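Local coordinates for putative diflavin flavoprotein A 3 (Synechocystis sp., PDB 6H0C), which probably passes electrons from NADH to oxygen, reducing it to water, and is represented by its flavodiiron core, a metallo-beta-lactamase-like domain followed by a flavodoxin-like domain, at residues 22-27 with 380-385; 254-259 with 306-311; 312-317 with 352-357; 342-347 with 367-372. One frame throughout, in Å; residues are numbered along the deposited sequence.

Contact 1: 22-27 with 380-385; sequences WDRLKF and PTDQTL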
# COMPACT_ATOMS: atom_id res chain seq x y z
N TRP A 22 3.04 10.93 -16.86
CA TRP A 22 2.87 10.00 -17.97
C TRP A 22 3.99 8.96 -17.95
O TRP A 22 3.84 7.87 -18.49
CB TRP A 22 2.83 10.75 -19.31
CG TRP A 22 1.46 11.32 -19.62
CD1 TRP A 22 0.43 10.68 -20.28
CD2 TRP A 22 0.97 12.61 -19.27
NE1 TRP A 22 -0.66 11.52 -20.37
CE2 TRP A 22 -0.36 12.70 -19.75
CE3 TRP A 22 1.52 13.70 -18.59
CZ2 TRP A 22 -1.13 13.84 -19.58
CZ3 TRP A 22 0.75 14.84 -18.42
CH2 TRP A 22 -0.57 14.90 -18.92
N ASP A 23 5.10 9.31 -17.31
CA ASP A 23 6.24 8.40 -17.20
C ASP A 23 6.24 7.64 -15.88
O ASP A 23 5.69 8.10 -14.88
CB ASP A 23 7.54 9.17 -17.34
CG ASP A 23 7.56 10.04 -18.57
OD1 ASP A 23 7.88 11.24 -18.44
OD2 ASP A 23 7.25 9.53 -19.67
N ARG A 24 6.87 6.47 -15.89
CA ARG A 24 7.13 5.76 -14.64
C ARG A 24 8.19 6.54 -13.88
O ARG A 24 9.19 6.97 -14.46
CB ARG A 24 7.58 4.33 -14.90
CG ARG A 24 7.88 3.55 -13.64
CD ARG A 24 8.31 2.14 -13.98
NE ARG A 24 9.39 2.15 -14.97
CZ ARG A 24 10.04 1.07 -15.38
NH1 ARG A 24 9.73 -0.13 -14.91
NH2 ARG A 24 11.01 1.20 -16.28
N LEU A 25 7.96 6.75 -12.58
CA LEU A 25 8.89 7.54 -11.78
C LEU A 25 9.68 6.67 -10.78
O LEU A 25 10.78 7.05 -10.38
CB LEU A 25 8.14 8.66 -11.05
CG LEU A 25 7.46 9.73 -11.93
CD1 LEU A 25 7.00 10.93 -11.12
CD2 LEU A 25 8.36 10.17 -13.08
N LYS A 26 9.12 5.53 -10.39
CA LYS A 26 9.81 4.61 -9.47
C LYS A 26 9.92 3.20 -10.06
O LYS A 26 9.02 2.75 -10.77
CB LYS A 26 9.09 4.52 -8.12
CG LYS A 26 8.27 5.73 -7.67
CD LYS A 26 7.35 5.31 -6.50
CE LYS A 26 6.46 6.44 -5.99
NZ LYS A 26 7.20 7.39 -5.12
N PHE A 27 11.01 2.50 -9.75
CA PHE A 27 11.11 1.09 -10.08
C PHE A 27 10.37 0.27 -9.04
O PHE A 27 10.98 -0.27 -8.11
CB PHE A 27 12.57 0.63 -10.19
CG PHE A 27 13.32 1.27 -11.31
CD1 PHE A 27 13.05 0.93 -12.63
CD2 PHE A 27 14.30 2.22 -11.06
CE1 PHE A 27 13.74 1.52 -13.69
CE2 PHE A 27 14.99 2.82 -12.11
CZ PHE A 27 14.71 2.47 -13.42
N PRO A 380 17.12 -0.67 -6.11
CA PRO A 380 16.66 -1.64 -7.11
C PRO A 380 16.49 -1.00 -8.47
O PRO A 380 16.15 0.17 -8.55
CB PRO A 380 15.30 -2.08 -6.55
CG PRO A 380 15.37 -1.78 -5.09
CD PRO A 380 16.20 -0.55 -4.97
N THR A 381 16.74 -1.77 -9.53
CA THR A 381 16.54 -1.29 -10.89
C THR A 381 15.47 -2.12 -11.57
O THR A 381 14.90 -3.03 -10.97
CB THR A 381 17.82 -1.35 -11.73
OG1 THR A 381 18.13 -2.73 -12.01
CG2 THR A 381 18.98 -0.70 -10.98
N ASP A 382 15.22 -1.82 -12.84
CA ASP A 382 14.23 -2.57 -13.62
C ASP A 382 14.53 -4.06 -13.62
O ASP A 382 13.64 -4.88 -13.41
CB ASP A 382 14.19 -2.05 -15.06
CG ASP A 382 12.84 -2.25 -15.70
OD1 ASP A 382 12.00 -2.97 -15.12
OD2 ASP A 382 12.62 -1.67 -16.79
N GLN A 383 15.80 -4.42 -13.84
CA GLN A 383 16.13 -5.82 -13.93
C GLN A 383 16.11 -6.47 -12.54
O GLN A 383 15.81 -7.65 -12.42
CB GLN A 383 17.47 -6.03 -14.61
CG GLN A 383 17.50 -7.33 -15.40
CD GLN A 383 18.83 -7.58 -16.08
OE1 GLN A 383 19.52 -6.65 -16.52
NE2 GLN A 383 19.21 -8.85 -16.17
N THR A 384 16.41 -5.68 -11.51
CA THR A 384 16.26 -6.15 -10.12
C THR A 384 14.88 -6.73 -9.91
O THR A 384 14.73 -7.86 -9.46
CB THR A 384 16.46 -5.03 -9.09
OG1 THR A 384 17.72 -4.40 -9.27
CG2 THR A 384 16.38 -5.60 -7.69
N LEU A 385 13.86 -5.94 -10.25
CA LEU A 385 12.48 -6.35 -10.06
C LEU A 385 12.17 -7.62 -10.84
O LEU A 385 11.50 -8.51 -10.32
CB LEU A 385 11.52 -5.24 -10.50
CG LEU A 385 11.62 -3.90 -9.76
CD1 LEU A 385 10.60 -2.91 -10.31
CD2 LEU A 385 11.41 -4.12 -8.28

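Contact 2: 254-259 with 306-311; sequences QALNVA and KSAGFI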
# COMPACT_ATOMS: atom_id res chain seq x y z
N GLN A 254 -6.60 -20.83 -3.54
CA GLN A 254 -5.47 -21.55 -4.12
C GLN A 254 -4.89 -22.58 -3.13
O GLN A 254 -4.91 -22.37 -1.92
CB GLN A 254 -4.41 -20.56 -4.57
CG GLN A 254 -5.00 -19.60 -5.58
CD GLN A 254 -4.01 -18.64 -6.17
OE1 GLN A 254 -3.68 -18.73 -7.35
NE2 GLN A 254 -3.54 -17.69 -5.37
N ALA A 255 -4.42 -23.70 -3.67
CA ALA A 255 -4.04 -24.85 -2.85
C ALA A 255 -2.83 -24.57 -1.98
O ALA A 255 -2.73 -25.06 -0.85
CB ALA A 255 -3.78 -26.06 -3.73
N LEU A 256 -1.90 -23.79 -2.51
CA LEU A 256 -0.65 -23.53 -1.81
C LEU A 256 -0.56 -22.07 -1.40
O LEU A 256 -1.12 -21.18 -2.06
CB LEU A 256 0.53 -23.93 -2.69
CG LEU A 256 0.64 -25.45 -2.92
CD1 LEU A 256 1.77 -25.78 -3.89
CD2 LEU A 256 0.84 -26.21 -1.60
N ASN A 257 0.14 -21.82 -0.30
CA ASN A 257 0.29 -20.47 0.23
C ASN A 257 1.71 -20.22 0.73
O ASN A 257 2.35 -21.11 1.31
CB ASN A 257 -0.71 -20.22 1.35
CG ASN A 257 -0.47 -18.91 2.08
OD1 ASN A 257 0.47 -18.80 2.86
ND2 ASN A 257 -1.32 -17.92 1.83
N VAL A 258 2.21 -19.01 0.50
CA VAL A 258 3.53 -18.63 1.00
C VAL A 258 3.39 -17.49 1.99
O VAL A 258 2.73 -16.50 1.71
CB VAL A 258 4.48 -18.18 -0.14
CG1 VAL A 258 5.77 -17.59 0.45
CG2 VAL A 258 4.78 -19.34 -1.08
N ALA A 259 4.02 -17.65 3.16
CA ALA A 259 4.12 -16.57 4.14
C ALA A 259 5.33 -15.72 3.81
O ALA A 259 6.47 -16.20 3.82
CB ALA A 259 4.22 -17.13 5.55
N LYS A 306 -0.45 -22.09 8.10
CA LYS A 306 -1.14 -22.49 6.87
C LYS A 306 -0.25 -22.44 5.61
O LYS A 306 -0.71 -22.78 4.52
CB LYS A 306 -2.40 -21.63 6.68
CG LYS A 306 -2.21 -20.31 5.96
CD LYS A 306 -3.53 -19.52 5.90
CE LYS A 306 -3.43 -18.27 5.00
NZ LYS A 306 -2.43 -17.27 5.48
N SER A 307 1.01 -22.05 5.75
CA SER A 307 1.86 -21.89 4.56
C SER A 307 2.62 -23.16 4.19
O SER A 307 2.90 -24.00 5.05
CB SER A 307 2.86 -20.74 4.76
OG SER A 307 3.76 -21.02 5.83
N ALA A 308 2.96 -23.27 2.91
CA ALA A 308 3.77 -24.37 2.40
C ALA A 308 5.23 -23.94 2.34
O ALA A 308 6.14 -24.77 2.29
CB ALA A 308 3.27 -24.81 1.02
N GLY A 309 5.44 -22.63 2.32
CA GLY A 309 6.77 -22.06 2.34
C GLY A 309 6.71 -20.70 3.01
O GLY A 309 5.63 -20.13 3.14
N PHE A 310 7.86 -20.21 3.46
CA PHE A 310 7.96 -18.85 3.99
C PHE A 310 9.23 -18.19 3.46
O PHE A 310 10.21 -18.86 3.14
CB PHE A 310 7.95 -18.84 5.53
CG PHE A 310 9.11 -19.59 6.16
CD1 PHE A 310 10.30 -18.95 6.44
CD2 PHE A 310 8.99 -20.94 6.49
CE1 PHE A 310 11.35 -19.64 7.01
CE2 PHE A 310 10.04 -21.62 7.07
CZ PHE A 310 11.22 -20.98 7.33
N ILE A 311 9.20 -16.86 3.39
CA ILE A 311 10.30 -16.07 2.86
C ILE A 311 10.54 -14.86 3.77
O ILE A 311 9.58 -14.17 4.12
CB ILE A 311 10.00 -15.58 1.44
CG1 ILE A 311 9.70 -16.77 0.51
CG2 ILE A 311 11.15 -14.73 0.91
CD1 ILE A 311 9.34 -16.39 -0.93
O HOH W 1 -0.17 -23.78 1.78
O HOH W 2 0.18 -17.83 5.29

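Contact 3: 312-317 with 352-357; sequences FGSPTL and GEAIDM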
# COMPACT_ATOMS: atom_id res chain seq x y z
N PHE A 312 11.79 -14.63 4.16
CA PHE A 312 12.14 -13.45 4.97
C PHE A 312 12.88 -12.41 4.13
O PHE A 312 13.80 -12.74 3.37
CB PHE A 312 13.02 -13.84 6.16
CG PHE A 312 12.25 -14.18 7.43
CD1 PHE A 312 12.42 -13.44 8.59
CD2 PHE A 312 11.38 -15.27 7.47
CE1 PHE A 312 11.74 -13.76 9.76
CE2 PHE A 312 10.69 -15.59 8.64
CZ PHE A 312 10.87 -14.83 9.78
N GLY A 313 12.47 -11.15 4.28
CA GLY A 313 13.14 -10.03 3.62
C GLY A 313 13.55 -9.02 4.67
O GLY A 313 12.73 -8.58 5.48
N SER A 314 14.82 -8.63 4.67
CA SER A 314 15.31 -7.75 5.73
C SER A 314 16.40 -6.80 5.26
O SER A 314 17.30 -7.20 4.52
CB SER A 314 15.83 -8.58 6.92
OG SER A 314 16.36 -7.77 7.95
N PRO A 315 16.33 -5.53 5.69
CA PRO A 315 17.48 -4.63 5.56
C PRO A 315 18.49 -4.93 6.67
O PRO A 315 18.24 -5.78 7.53
CB PRO A 315 16.86 -3.25 5.74
CG PRO A 315 15.74 -3.50 6.73
CD PRO A 315 15.19 -4.88 6.37
N THR A 316 19.61 -4.22 6.66
CA THR A 316 20.58 -4.33 7.73
C THR A 316 20.77 -2.97 8.39
O THR A 316 21.06 -1.97 7.72
CB THR A 316 21.92 -4.86 7.23
OG1 THR A 316 21.72 -6.15 6.64
CG2 THR A 316 22.92 -4.98 8.39
N LEU A 317 20.57 -2.93 9.71
CA LEU A 317 20.62 -1.67 10.44
C LEU A 317 21.64 -1.78 11.56
O LEU A 317 21.42 -2.49 12.54
CB LEU A 317 19.23 -1.31 11.01
CG LEU A 317 18.09 -1.24 9.99
CD1 LEU A 317 16.76 -0.94 10.67
CD2 LEU A 317 18.37 -0.22 8.88
N GLY A 352 25.56 -6.32 4.61
CA GLY A 352 24.34 -7.10 4.49
C GLY A 352 24.27 -8.27 5.46
O GLY A 352 23.85 -9.37 5.10
N GLU A 353 24.68 -8.02 6.70
CA GLU A 353 24.78 -9.07 7.71
C GLU A 353 23.43 -9.67 8.10
O GLU A 353 23.36 -10.83 8.49
CB GLU A 353 25.47 -8.53 8.96
CG GLU A 353 26.96 -8.25 8.78
CD GLU A 353 27.26 -6.87 8.19
OE1 GLU A 353 28.45 -6.54 8.02
OE2 GLU A 353 26.30 -6.11 7.92
N ALA A 354 22.36 -8.89 8.00
CA ALA A 354 21.02 -9.41 8.32
C ALA A 354 20.66 -10.59 7.41
O ALA A 354 20.09 -11.59 7.86
CB ALA A 354 19.98 -8.31 8.22
N ILE A 355 21.02 -10.48 6.13
CA ILE A 355 20.73 -11.53 5.15
C ILE A 355 21.55 -12.79 5.45
O ILE A 355 21.03 -13.91 5.42
CB ILE A 355 21.01 -11.03 3.73
CG1 ILE A 355 20.08 -9.86 3.40
CG2 ILE A 355 20.85 -12.16 2.72
CD1 ILE A 355 20.39 -9.16 2.10
N ASP A 356 22.84 -12.60 5.74
CA ASP A 356 23.70 -13.72 6.12
C ASP A 356 23.15 -14.41 7.37
O ASP A 356 23.06 -15.64 7.42
CB ASP A 356 25.13 -13.25 6.35
CG ASP A 356 25.77 -12.63 5.11
OD1 ASP A 356 25.34 -12.95 3.97
OD2 ASP A 356 26.70 -11.81 5.28
N MET A 357 22.77 -13.62 8.37
CA MET A 357 22.25 -14.16 9.63
C MET A 357 21.04 -15.06 9.36
O MET A 357 20.98 -16.21 9.81
CB MET A 357 21.89 -13.03 10.59
CG MET A 357 21.45 -13.49 11.98
SD MET A 357 19.69 -13.92 12.07
CE MET A 357 18.90 -12.33 11.77

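Contact 4: 342-347 with 367-372; sequences CGVFGS and FSFGFD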
# COMPACT_ATOMS: atom_id res chain seq x y z
N CYS A 342 11.98 -22.59 2.19
CA CYS A 342 12.47 -21.34 2.76
C CYS A 342 13.09 -20.43 1.70
O CYS A 342 13.57 -20.90 0.67
CB CYS A 342 13.49 -21.64 3.86
SG CYS A 342 14.27 -20.17 4.56
N GLY A 343 13.10 -19.12 1.96
CA GLY A 343 13.75 -18.16 1.09
C GLY A 343 14.18 -16.92 1.85
O GLY A 343 13.53 -16.51 2.80
N VAL A 344 15.29 -16.31 1.42
CA VAL A 344 15.81 -15.11 2.07
C VAL A 344 16.21 -14.04 1.05
O VAL A 344 16.87 -14.34 0.05
CB VAL A 344 17.04 -15.44 2.95
CG1 VAL A 344 17.57 -14.18 3.62
CG2 VAL A 344 16.68 -16.49 3.99
N PHE A 345 15.81 -12.79 1.29
CA PHE A 345 16.23 -11.67 0.44
C PHE A 345 16.42 -10.38 1.22
O PHE A 345 16.01 -10.27 2.38
CB PHE A 345 15.21 -11.43 -0.68
CG PHE A 345 13.89 -10.91 -0.19
CD1 PHE A 345 13.58 -9.56 -0.26
CD2 PHE A 345 12.93 -11.78 0.33
CE1 PHE A 345 12.35 -9.08 0.17
CE2 PHE A 345 11.69 -11.31 0.77
CZ PHE A 345 11.40 -9.96 0.70
N GLY A 346 17.04 -9.40 0.58
CA GLY A 346 17.20 -8.10 1.20
C GLY A 346 18.03 -7.13 0.38
O GLY A 346 18.70 -7.51 -0.58
N SER A 347 17.97 -5.86 0.77
CA SER A 347 18.86 -4.83 0.24
C SER A 347 19.79 -4.38 1.35
O SER A 347 19.51 -4.58 2.54
CB SER A 347 18.08 -3.63 -0.29
OG SER A 347 17.51 -2.91 0.78
N PHE A 367 16.11 -26.18 6.96
CA PHE A 367 15.21 -25.86 5.86
C PHE A 367 15.91 -25.96 4.52
O PHE A 367 17.11 -25.71 4.42
CB PHE A 367 14.61 -24.47 6.03
CG PHE A 367 13.77 -24.32 7.26
CD1 PHE A 367 12.43 -24.68 7.23
CD2 PHE A 367 14.31 -23.85 8.44
CE1 PHE A 367 11.66 -24.56 8.36
CE2 PHE A 367 13.53 -23.73 9.57
CZ PHE A 367 12.21 -24.09 9.53
N SER A 368 15.15 -26.34 3.50
CA SER A 368 15.65 -26.28 2.13
C SER A 368 15.23 -24.95 1.52
O SER A 368 14.20 -24.37 1.89
CB SER A 368 15.11 -27.44 1.30
OG SER A 368 15.45 -28.68 1.91
N PHE A 369 16.04 -24.45 0.59
CA PHE A 369 15.78 -23.14 0.04
C PHE A 369 15.09 -23.21 -1.32
O PHE A 369 15.38 -24.08 -2.13
CB PHE A 369 17.09 -22.36 -0.03
CG PHE A 369 17.65 -22.02 1.33
CD1 PHE A 369 17.38 -20.79 1.91
CD2 PHE A 369 18.43 -22.93 2.03
CE1 PHE A 369 17.89 -20.46 3.17
CE2 PHE A 369 18.94 -22.61 3.28
CZ PHE A 369 18.67 -21.37 3.85
N GLY A 370 14.15 -22.29 -1.56
CA GLY A 370 13.34 -22.30 -2.77
C GLY A 370 13.89 -21.44 -3.90
O GLY A 370 13.47 -21.57 -5.05
N PHE A 371 14.80 -20.54 -3.56
CA PHE A 371 15.62 -19.85 -4.55
C PHE A 371 16.91 -19.46 -3.87
O PHE A 371 17.00 -19.48 -2.64
CB PHE A 371 14.90 -18.62 -5.15
CG PHE A 371 14.35 -17.65 -4.13
CD1 PHE A 371 12.99 -17.43 -4.04
CD2 PHE A 371 15.19 -16.94 -3.28
CE1 PHE A 371 12.47 -16.53 -3.12
CE2 PHE A 371 14.69 -16.05 -2.35
CZ PHE A 371 13.32 -15.84 -2.27
N ASP A 372 17.92 -19.13 -4.67
CA ASP A 372 19.18 -18.68 -4.11
C ASP A 372 18.97 -17.34 -3.40
O ASP A 372 18.29 -16.46 -3.93
CB ASP A 372 20.25 -18.56 -5.20
CG ASP A 372 20.60 -19.91 -5.81
OD1 ASP A 372 20.65 -20.90 -5.06
OD2 ASP A 372 20.81 -19.97 -7.04
O HOH W 3 17.09 -18.08 -0.12

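Contact 1: 22-27 with 380-385
Arg24 and Asp382 make the charged part of this contact. The guanidinium offers NH2 to OD2 of Asp382 at 3.3 Å, a salt bridge whose hydrogen bond is straight (166°) but weak. OD2 lies at the guanidinium edge, in its plane, while the carboxylate plane is turned 77° from it. The Arg24 chain leaves the backbone extended and bends at chi3 (52°), which turns NE off the line of the chain.

Aromatic packing comes from Phe27. One ring face lies against the start of the helix, with the backbone N of Asp382 3.5 Å above the ring plane toward the rim and Thr381 CA beside it. Arg24 also meets this ring: Phe27 CD1 sits 4.0 Å above the centre of the guanidinium plane. Leu385 adds the apolar part, its CD1 lying 4.1 Å from Phe27 CB.

Within 380-385, Thr381 is the N-cap of helix 382-404, and its N donates to Thr384 OG1 at 2.8 Å. The loop between strands 14-21 and 37-45, in the N-terminal half, thus meets the first turn of the last helix of the flavodoxin-like domain; Pro380 and Leu385 also pack on helix 268-281.

Contact 2: 254-259 with 306-311
Val258 and Ala259 pair with Gly309 and Phe310 as parallel neighbours in the five-stranded sheet of the flavodoxin-like domain, where strand 257-262 lies between 286-291 and 309-313. Three backbone hydrogen bonds join the segments. Ala308 N donates to Asn257 O at 2.8 Å, Ala259 N to Gly309 O at 3.0 Å, and Ile311 N to Ala259 O at 2.8 Å. Phe310 CA adds a CA-H...O contact to that last carbonyl.

On the face carrying Val258, its CG1 meets Ile311 CD1 at 4.0 Å, the two branches crossing obliquely; helices 268-281 and 382-404 pack here. On the face of Ala259, its methyl touches CB of Phe310 and the CB and OG of Ser307, beneath helix 297-306. Chi1 of Phe310 (61°) sets CG between the backbone N and the carbonyl carbon, and the ring leads away from strand 257-262 to meet Phe362 and Phe367 edge-to-face.

Water bridges Asn257 OD1 (2.6 Å) and Lys306 NZ (2.7 Å), while Asn257 ND2 and Lys306 NZ both bond Thr288 OG1. Ser307 OG pairs with Gln340. The chemistry thus shifts from backbone bonds and apolar contacts within the sheet to water and side-chain bonds at the N-terminal ends of the two strands.

Contact 3: 312-317 with 352-357
Thr316 and Ala354 bring the two backbones to 5.1 Å between their CA atoms, where the loop leaving strand 309-313 passes the first turn of helix 353-364. Gly352 holds the N-cap position, and the opening turn is loosely bonded: Ile355 N reaches Gly352 O only weakly, whereas Met357 N reaches Glu353 O at 2.9 Å.

Across the contact a single hydrogen bond forms, from Ala354 N to Thr316 OG1 at 3.1 Å (151°). Chi1 of Thr316 (-59°) sets OG1 anti to its own carbonyl carbon, facing the helix. A hydroxyl from a distant loop thus takes up a backbone N-H of the first helical turn. In flavodoxin-like folds the loops at the C-terminal ends of the parallel strands form the flavin-binding edge, and the loop 314-317 occupies the corresponding position, consistent with that role.

The Ala354 methyl fits tightly beneath the loop, with CB 3.1 Å from Pro315 O and 3.7 Å from Ser314 OG. That carbonyl is also held from within its own segment: Ser314 OG donates to Pro315 O at 2.8 Å, in the carbonyl plane and on a lone pair. Thr316 CG2 lies 3.6 Å from Glu353 OE2, the two side chains crossing at about a right angle.

Contact 4: 342-347 with 367-372
Cys342 and Phe369 form the parallel bridge that closes a beta-alpha-beta unit, strand 341-348, helix 353-364 and strand 368-377, at one margin of the flavodoxin-like sheet. Two backbone bonds straddle Phe369: Cys342 N donates to Ser368 O at 2.9 Å, and Gly370 N to Cys342 O at 2.7 Å. Beyond this bridge the strands separate. Water takes over, accepting from Val344 N at 3.0 Å and donating to Phe371 O at 2.9 Å, so both backbone groups stay satisfied across the gap.

Three phenylalanines meet strand 341-348 in different ways. Chi1 of Cys342 (176°) puts SG anti to the backbone N, beside the Phe369 ring, in an oblique sulfur-aromatic contact 4.6 Å from the ring centroid. The same ring takes Val344 CG2 at its edge, near the ring plane. Phe367 touches Cys342 through its CB, 3.7 Å from Cys342 CB. Phe371 lies with CZ 4.1 Å from Gly343 CA, and Val344 O approaches CE2 in the plane of the ring at 3.7 Å.

Cys342 and Val344 pack under Phe362 of helix 353-364, which also sends Arg363 against Phe369. Phe371 instead rests on Ile311 of strand 309-313, and Phe345 faces helix 268-281. Farther along, strand 341-348 resumes direct backbone bonding with the last strand, Val344 to Ile374 and Gly346 to Val376.

Contacts 2 and 4 are strand pairings of one parallel sheet; contact 3 joins the loop after its strand 309-313 to helix 353-364, and contact 1 ties the flavodoxin-like domain to the N-terminal half of the chain. Contacts 2 and 4 lie 14 Å apart between centres and touch directly: Ile311 CG2 packs on Phe345 CE2 at 3.5 Å, and Ile311 CD1 on Phe371 CE1 at 3.8 Å. Contacts 3 and 4, with centres 12 Å apart, meet farther along the same pair of strands, where Phe312 O lies 2.9 Å from Phe345 N in a probable hydrogen bond. Contact 1 stands about 23 Å from contacts 3 and 4 between centres; its nearest atoms come within about 6 Å of contact 4 without touching.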